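Protein-tyrosine-phosphatase (Chaetomium thermophilum var. thermophilum DSM 1495, PDB 5M43) probably removes phosphate from tyrosine and from serine or threonine residues of proteins, as a dual-specificity phosphatase, the chain being the phosphatase domain of Yvh1. Local coordinates at residues A[33-38]-A[111-116]; A[69-74]-A[161-166]. All coordinates share one frame; numbering follows the deposited sequence.

Interaction 1 (A[33-38]-A[111-116]); sequences HILSVI and VTAIIA
Val37 lays its CG2 methyl against the methyl of Ala113, with Val37 CG2 and Ala113 CB 3.7 Å apart. The valine torsion decides which branch does the touching. CG1 is anti to the backbone N (chi1 -168°), which leaves CG2 beside that N and pointing at the helix. Leu35 reaches the same alanine from two residues earlier. Its nearer methyl is CD2, 4.4 Å from Ala113 CB, a looser touch than that of Val37. Ala113 therefore meets two branched side chains with a single methyl. The contact is small, 78 Å² in all, and purely apolar. With no longer side chain on the helix at this point, the backbones come fairly close: Val37 CA and Ala113 CA are 7.5 Å apart. An inverse gamma turn is centred on Val37; a weak hydrogen bond from Ile38 N to Ser36 O (2.9 Å) closes it. The chain thus bends just where it passes the helix. This is sheet-on-helix packing in the core of the phosphatase domain. Strand 33-36 runs parallel between strands 99-102 and 53-56. Helix 109-121 packs against it through Ala113, and Ile74 of helix 71-83 touches both Leu35 and Ala113.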
loop_
_atom_site.group_PDB
_atom_site.type_symbol
_atom_site.label_atom_id
_atom_site.label_comp_id
_atom_site.label_asym_id
_atom_site.label_seq_id
_atom_site.Cartn_x
_atom_site.Cartn_y
_atom_site.Cartn_z
ATOM N N HIS A 33 11.014 2.091 5.070
ATOM C CA HIS A 33 9.804 1.656 5.763
ATOM C C HIS A 33 9.238 0.496 4.990
ATOM O O HIS A 33 9.143 0.578 3.769
ATOM C CB HIS A 33 8.720 2.760 5.844
ATOM C CG HIS A 33 9.083 3.904 6.731
ATOM N ND1 HIS A 33 10.100 4.787 6.443
ATOM C CD2 HIS A 33 8.515 4.340 7.880
ATOM C CE1 HIS A 33 10.166 5.706 7.402
ATOM N NE2 HIS A 33 9.216 5.445 8.290
ATOM N N ILE A 34 8.855 -0.573 5.685
ATOM C CA ILE A 34 8.222 -1.723 5.039
ATOM C C ILE A 34 6.891 -1.993 5.737
ATOM O O ILE A 34 6.857 -2.202 6.961
ATOM C CB ILE A 34 9.108 -2.978 5.091
ATOM C CG1 ILE A 34 10.412 -2.738 4.277
ATOM C CG2 ILE A 34 8.336 -4.226 4.578
ATOM C CD1 ILE A 34 11.331 -3.925 4.263
ATOM N N LEU A 35 5.798 -1.967 4.963
ATOM C CA LEU A 35 4.487 -2.445 5.425
ATOM C C LEU A 35 4.259 -3.819 4.815
ATOM O O LEU A 35 4.144 -3.941 3.587
ATOM C CB LEU A 35 3.407 -1.458 4.986
ATOM C CG LEU A 35 1.972 -1.935 5.262
ATOM C CD1 LEU A 35 1.749 -2.147 6.771
ATOM C CD2 LEU A 35 0.952 -0.943 4.708
ATOM N N SER A 36 4.205 -4.845 5.672
ATOM C CA SER A 36 3.876 -6.206 5.258
ATOM C C SER A 36 2.378 -6.406 5.444
ATOM O O SER A 36 1.888 -6.518 6.577
ATOM C CB SER A 36 4.670 -7.245 6.055
ATOM O OG SER A 36 6.074 -6.960 6.036
ATOM N N VAL A 37 1.646 -6.514 4.335
ATOM C CA VAL A 37 0.218 -6.822 4.433
ATOM C C VAL A 37 0.148 -8.343 4.374
ATOM O O VAL A 37 -0.341 -8.912 3.392
ATOM C CB VAL A 37 -0.593 -6.157 3.316
ATOM C CG1 VAL A 37 -2.090 -6.233 3.598
ATOM C CG2 VAL A 37 -0.208 -4.619 3.186
ATOM N N ILE A 38 0.834 -8.971 5.324
ATOM C CA ILE A 38 0.952 -10.407 5.478
ATOM C C ILE A 38 1.777 -10.602 6.714
ATOM O O ILE A 38 2.490 -9.735 7.084
ATOM C CB ILE A 38 1.655 -10.997 4.229
ATOM C CG1 ILE A 38 1.747 -12.511 4.294
ATOM C CG2 ILE A 38 3.043 -10.439 4.057
ATOM C CD1 ILE A 38 2.199 -13.081 2.984
ATOM N N VAL A 111 -1.537 -4.481 -2.833
ATOM C CA VAL A 111 -2.146 -3.566 -3.782
ATOM C C VAL A 111 -3.370 -2.922 -3.151
ATOM O O VAL A 111 -3.663 -1.749 -3.403
ATOM C CB VAL A 111 -2.488 -4.327 -5.083
ATOM C CG1 VAL A 111 -3.345 -3.526 -6.068
ATOM C CG2 VAL A 111 -1.177 -4.686 -5.814
ATOM N N THR A 112 -4.159 -3.720 -2.403
ATOM C CA THR A 112 -5.301 -3.127 -1.707
ATOM C C THR A 112 -4.868 -2.024 -0.754
ATOM O O THR A 112 -5.497 -0.948 -0.685
ATOM C CB THR A 112 -6.053 -4.243 -0.969
ATOM O OG1 THR A 112 -6.581 -5.168 -1.924
ATOM C CG2 THR A 112 -7.220 -3.616 -0.102
ATOM N N ALA A 113 -3.791 -2.266 -0.008
ATOM C CA ALA A 113 -3.287 -1.219 0.889
ATOM C C ALA A 113 -2.867 0.028 0.128
ATOM O O ALA A 113 -3.156 1.152 0.581
ATOM C CB ALA A 113 -2.111 -1.785 1.700
ATOM N N ILE A 114 -2.194 -0.146 -1.012
ATOM C CA ILE A 114 -1.746 1.021 -1.789
ATOM C C ILE A 114 -2.940 1.763 -2.339
ATOM O O ILE A 114 -2.979 2.988 -2.308
ATOM C CB ILE A 114 -0.801 0.567 -2.902
ATOM C CG1 ILE A 114 0.518 0.221 -2.201
ATOM C CG2 ILE A 114 -0.705 1.679 -4.016
ATOM C CD1 ILE A 114 1.595 -0.167 -3.100
ATOM N N ILE A 115 -3.932 1.031 -2.871
ATOM C CA ILE A 115 -5.115 1.692 -3.391
ATOM C C ILE A 115 -5.803 2.488 -2.278
ATOM O O ILE A 115 -6.280 3.603 -2.505
ATOM C CB ILE A 115 -6.053 0.671 -4.050
ATOM C CG1 ILE A 115 -5.407 0.153 -5.357
ATOM C CG2 ILE A 115 -7.455 1.289 -4.260
ATOM C CD1 ILE A 115 -6.302 -0.974 -5.897
ATOM N N ALA A 116 -5.913 1.904 -1.067
ATOM C CA ALA A 116 -6.547 2.648 0.022
ATOM C C ALA A 116 -5.841 3.972 0.279
ATOM O O ALA A 116 -6.496 4.987 0.546
ATOM C CB ALA A 116 -6.542 1.811 1.303
#

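Interaction 2 (A[69-74]-A[161-166]); sequences IHLPKI and RQLEMW
Trp166 holds CG anti to its own backbone N (chi1 178°), which carries the indole out from helix 157-168 toward Leu71. In Leu71, CG is anti to the carbonyl carbon and beside the backbone N (chi1 -65°). Its side chain then runs along one face of the indole. Leu71 CB sits over the six-membered ring of Trp166, 3.9 Å from the centroid and 8° off the normal, a CH-pi contact. Farther along, Leu71 CD1 lies over the same face, near the CG-CD2 bond at the rim of the five-membered ring, 3.7 Å from Trp166 CG. The two segments bury 209 Å² between them, and Leu71 and Trp166 supply most of it. Two helices of the dual-specificity phosphatase fold are joined in this way, the start of helix 71-83 and the last helix, 157-168. Both also pack on helix 109-121. Pro72 approaches the outer end of the indole obliquely, with Pro72 CG 4.0 Å from Trp166 CZ3. The indole is anchored by its NE1, hydrogen-bonded to Ala116 O of helix 109-121. Without the indole, as with an alanine here, Leu71 and Pro72 would probably lose the surface they rest on, and Ala116 O this donor. Leu163, one turn before the tryptophan, brings CD2 to 4.3 Å from Leu71 CD1.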
loop_
_atom_site.group_PDB
_atom_site.type_symbol
_atom_site.label_atom_id
_atom_site.label_comp_id
_atom_site.label_asym_id
_atom_site.label_seq_id
_atom_site.Cartn_x
_atom_site.Cartn_y
_atom_site.Cartn_z
ATOM N N ILE A 69 -10.871 -3.065 8.213
ATOM C CA ILE A 69 -10.589 -2.684 9.598
ATOM C C ILE A 69 -9.170 -2.127 9.749
ATOM O O ILE A 69 -8.887 -1.325 10.666
ATOM C CB ILE A 69 -10.826 -3.900 10.524
ATOM C CG1 ILE A 69 -10.625 -3.494 11.947
ATOM C CG2 ILE A 69 -9.806 -4.976 10.220
ATOM C CD1 ILE A 69 -11.672 -2.592 12.443
ATOM N N HIS A 70 -8.254 -2.585 8.901
ATOM C CA HIS A 70 -6.863 -2.193 8.951
ATOM C C HIS A 70 -6.556 -0.955 8.136
ATOM O O HIS A 70 -5.425 -0.472 8.229
ATOM C CB HIS A 70 -5.979 -3.337 8.464
ATOM C CG HIS A 70 -6.067 -4.559 9.348
ATOM N ND1 HIS A 70 -6.532 -5.796 8.907
ATOM C CD2 HIS A 70 -5.741 -4.728 10.646
ATOM C CE1 HIS A 70 -6.452 -6.673 9.891
ATOM N NE2 HIS A 70 -6.013 -6.043 10.969
ATOM N N LEU A 71 -7.501 -0.465 7.325
ATOM C CA LEU A 71 -7.056 0.540 6.362
ATOM C C LEU A 71 -6.671 1.861 7.038
ATOM O O LEU A 71 -5.706 2.470 6.563
ATOM C CB LEU A 71 -8.098 0.786 5.264
ATOM C CG LEU A 71 -8.327 -0.455 4.366
ATOM C CD1 LEU A 71 -9.353 -0.076 3.307
ATOM C CD2 LEU A 71 -6.977 -0.936 3.728
ATOM N N PRO A 72 -7.284 2.315 8.123
ATOM C CA PRO A 72 -6.764 3.560 8.731
ATOM C C PRO A 72 -5.309 3.430 9.153
ATOM O O PRO A 72 -4.481 4.312 8.842
ATOM C CB PRO A 72 -7.718 3.787 9.916
ATOM C CG PRO A 72 -9.090 3.224 9.429
ATOM C CD PRO A 72 -8.594 1.913 8.703
ATOM N N LYS A 73 -4.966 2.353 9.870
ATOM C CA LYS A 73 -3.588 2.159 10.315
ATOM C C LYS A 73 -2.624 2.020 9.148
ATOM O O LYS A 73 -1.484 2.526 9.191
ATOM C CB LYS A 73 -3.523 0.903 11.190
ATOM C CG LYS A 73 -2.180 0.690 11.832
ATOM C CD LYS A 73 -2.135 -0.534 12.778
ATOM C CE LYS A 73 -0.851 -0.506 13.653
ATOM N NZ LYS A 73 -0.801 -1.545 14.733
ATOM N N ILE A 74 -3.051 1.294 8.114
ATOM C CA ILE A 74 -2.256 1.128 6.888
ATOM C C ILE A 74 -1.952 2.466 6.243
ATOM O O ILE A 74 -0.795 2.764 5.920
ATOM C CB ILE A 74 -3.012 0.205 5.927
ATOM C CG1 ILE A 74 -2.782 -1.200 6.421
ATOM C CG2 ILE A 74 -2.510 0.410 4.458
ATOM C CD1 ILE A 74 -3.607 -2.272 5.659
ATOM N N ARG A 161 -14.573 -5.091 -2.924
ATOM C CA ARG A 161 -15.781 -4.606 -2.245
ATOM C C ARG A 161 -15.425 -3.717 -1.060
ATOM O O ARG A 161 -16.086 -2.696 -0.821
ATOM C CB ARG A 161 -16.669 -5.776 -1.765
ATOM C CG ARG A 161 -17.246 -6.524 -2.934
ATOM C CD ARG A 161 -18.250 -7.647 -2.517
ATOM N NE ARG A 161 -17.742 -8.654 -1.573
ATOM C CZ ARG A 161 -17.304 -9.872 -1.950
ATOM N NH1 ARG A 161 -16.899 -10.771 -1.038
ATOM N NH2 ARG A 161 -17.242 -10.199 -3.244
ATOM N N GLN A 162 -14.427 -4.112 -0.267
ATOM C CA GLN A 162 -14.075 -3.326 0.916
ATOM C C GLN A 162 -13.457 -1.999 0.540
ATOM O O GLN A 162 -13.598 -1.042 1.281
ATOM C CB GLN A 162 -13.133 -4.127 1.820
ATOM C CG GLN A 162 -13.841 -5.408 2.347
ATOM C CD GLN A 162 -12.978 -6.352 3.127
ATOM O OE1 GLN A 162 -12.883 -7.549 2.776
ATOM N NE2 GLN A 162 -12.482 -5.911 4.242
ATOM N N LEU A 163 -12.708 -1.955 -0.564
ATOM C CA LEU A 163 -12.201 -0.658 -1.032
ATOM C C LEU A 163 -13.333 0.263 -1.447
ATOM O O LEU A 163 -13.242 1.488 -1.274
ATOM C CB LEU A 163 -11.238 -0.860 -2.209
ATOM C CG LEU A 163 -9.901 -1.443 -1.760
ATOM C CD1 LEU A 163 -9.129 -1.881 -3.036
ATOM C CD2 LEU A 163 -9.059 -0.436 -0.961
ATOM N N GLU A 164 -14.413 -0.299 -2.008
ATOM C CA GLU A 164 -15.576 0.528 -2.309
ATOM C C GLU A 164 -16.198 1.033 -1.023
ATOM O O GLU A 164 -16.580 2.213 -0.935
ATOM C CB GLU A 164 -16.608 -0.251 -3.144
ATOM C CG GLU A 164 -16.152 -0.553 -4.590
ATOM C CD GLU A 164 -17.037 -1.608 -5.270
ATOM O OE1 GLU A 164 -16.593 -2.146 -6.305
ATOM O OE2 GLU A 164 -18.123 -1.906 -4.751
ATOM N N MET A 165 -16.263 0.174 0.006
ATOM C CA MET A 165 -16.728 0.658 1.322
ATOM C C MET A 165 -15.846 1.785 1.843
ATOM O O MET A 165 -16.344 2.802 2.335
ATOM C CB MET A 165 -16.730 -0.481 2.352
ATOM C CG MET A 165 -17.367 -1.730 1.885
ATOM S SD MET A 165 -17.592 -2.927 3.221
ATOM C CE MET A 165 -16.198 -3.839 3.542
ATOM N N TRP A 166 -14.530 1.594 1.769
ATOM C CA TRP A 166 -13.563 2.626 2.195
ATOM C C TRP A 166 -13.847 3.980 1.543
ATOM O O TRP A 166 -13.973 5.017 2.230
ATOM C CB TRP A 166 -12.178 2.095 1.829
ATOM C CG TRP A 166 -11.002 3.025 2.126
ATOM C CD1 TRP A 166 -10.097 3.532 1.223
ATOM C CD2 TRP A 166 -10.600 3.496 3.422
ATOM N NE1 TRP A 166 -9.172 4.311 1.886
ATOM C CE2 TRP A 166 -9.427 4.278 3.227
ATOM C CE3 TRP A 166 -11.097 3.298 4.727
ATOM C CZ2 TRP A 166 -8.755 4.876 4.268
ATOM C CZ3 TRP A 166 -10.430 3.885 5.768
ATOM C CH2 TRP A 166 -9.257 4.675 5.526
#

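In the fold
The segments of the two interactions alternate along the chain, and their centres lie 11 Å apart. They touch directly through helix 109-121. Ala113, the helix residue of interaction 1, has its CB 3.5 Å from CG2 of Ile74, which belongs to segment 69-74. One turn on, Ala116 CB lies 3.7 Å from Leu71 CD2. The indole bond to Ala116 O (Trp166 NE1 to Ala116 O 3.1 Å) ties segment 161-166 to the same helix. This helix follows the HCX5R signature loop, which forms the phosphate-binding site in this family. In interaction 1 the helix packs against strand 33-36 and the turn after it, while interaction 2 joins two helices that both pack on it.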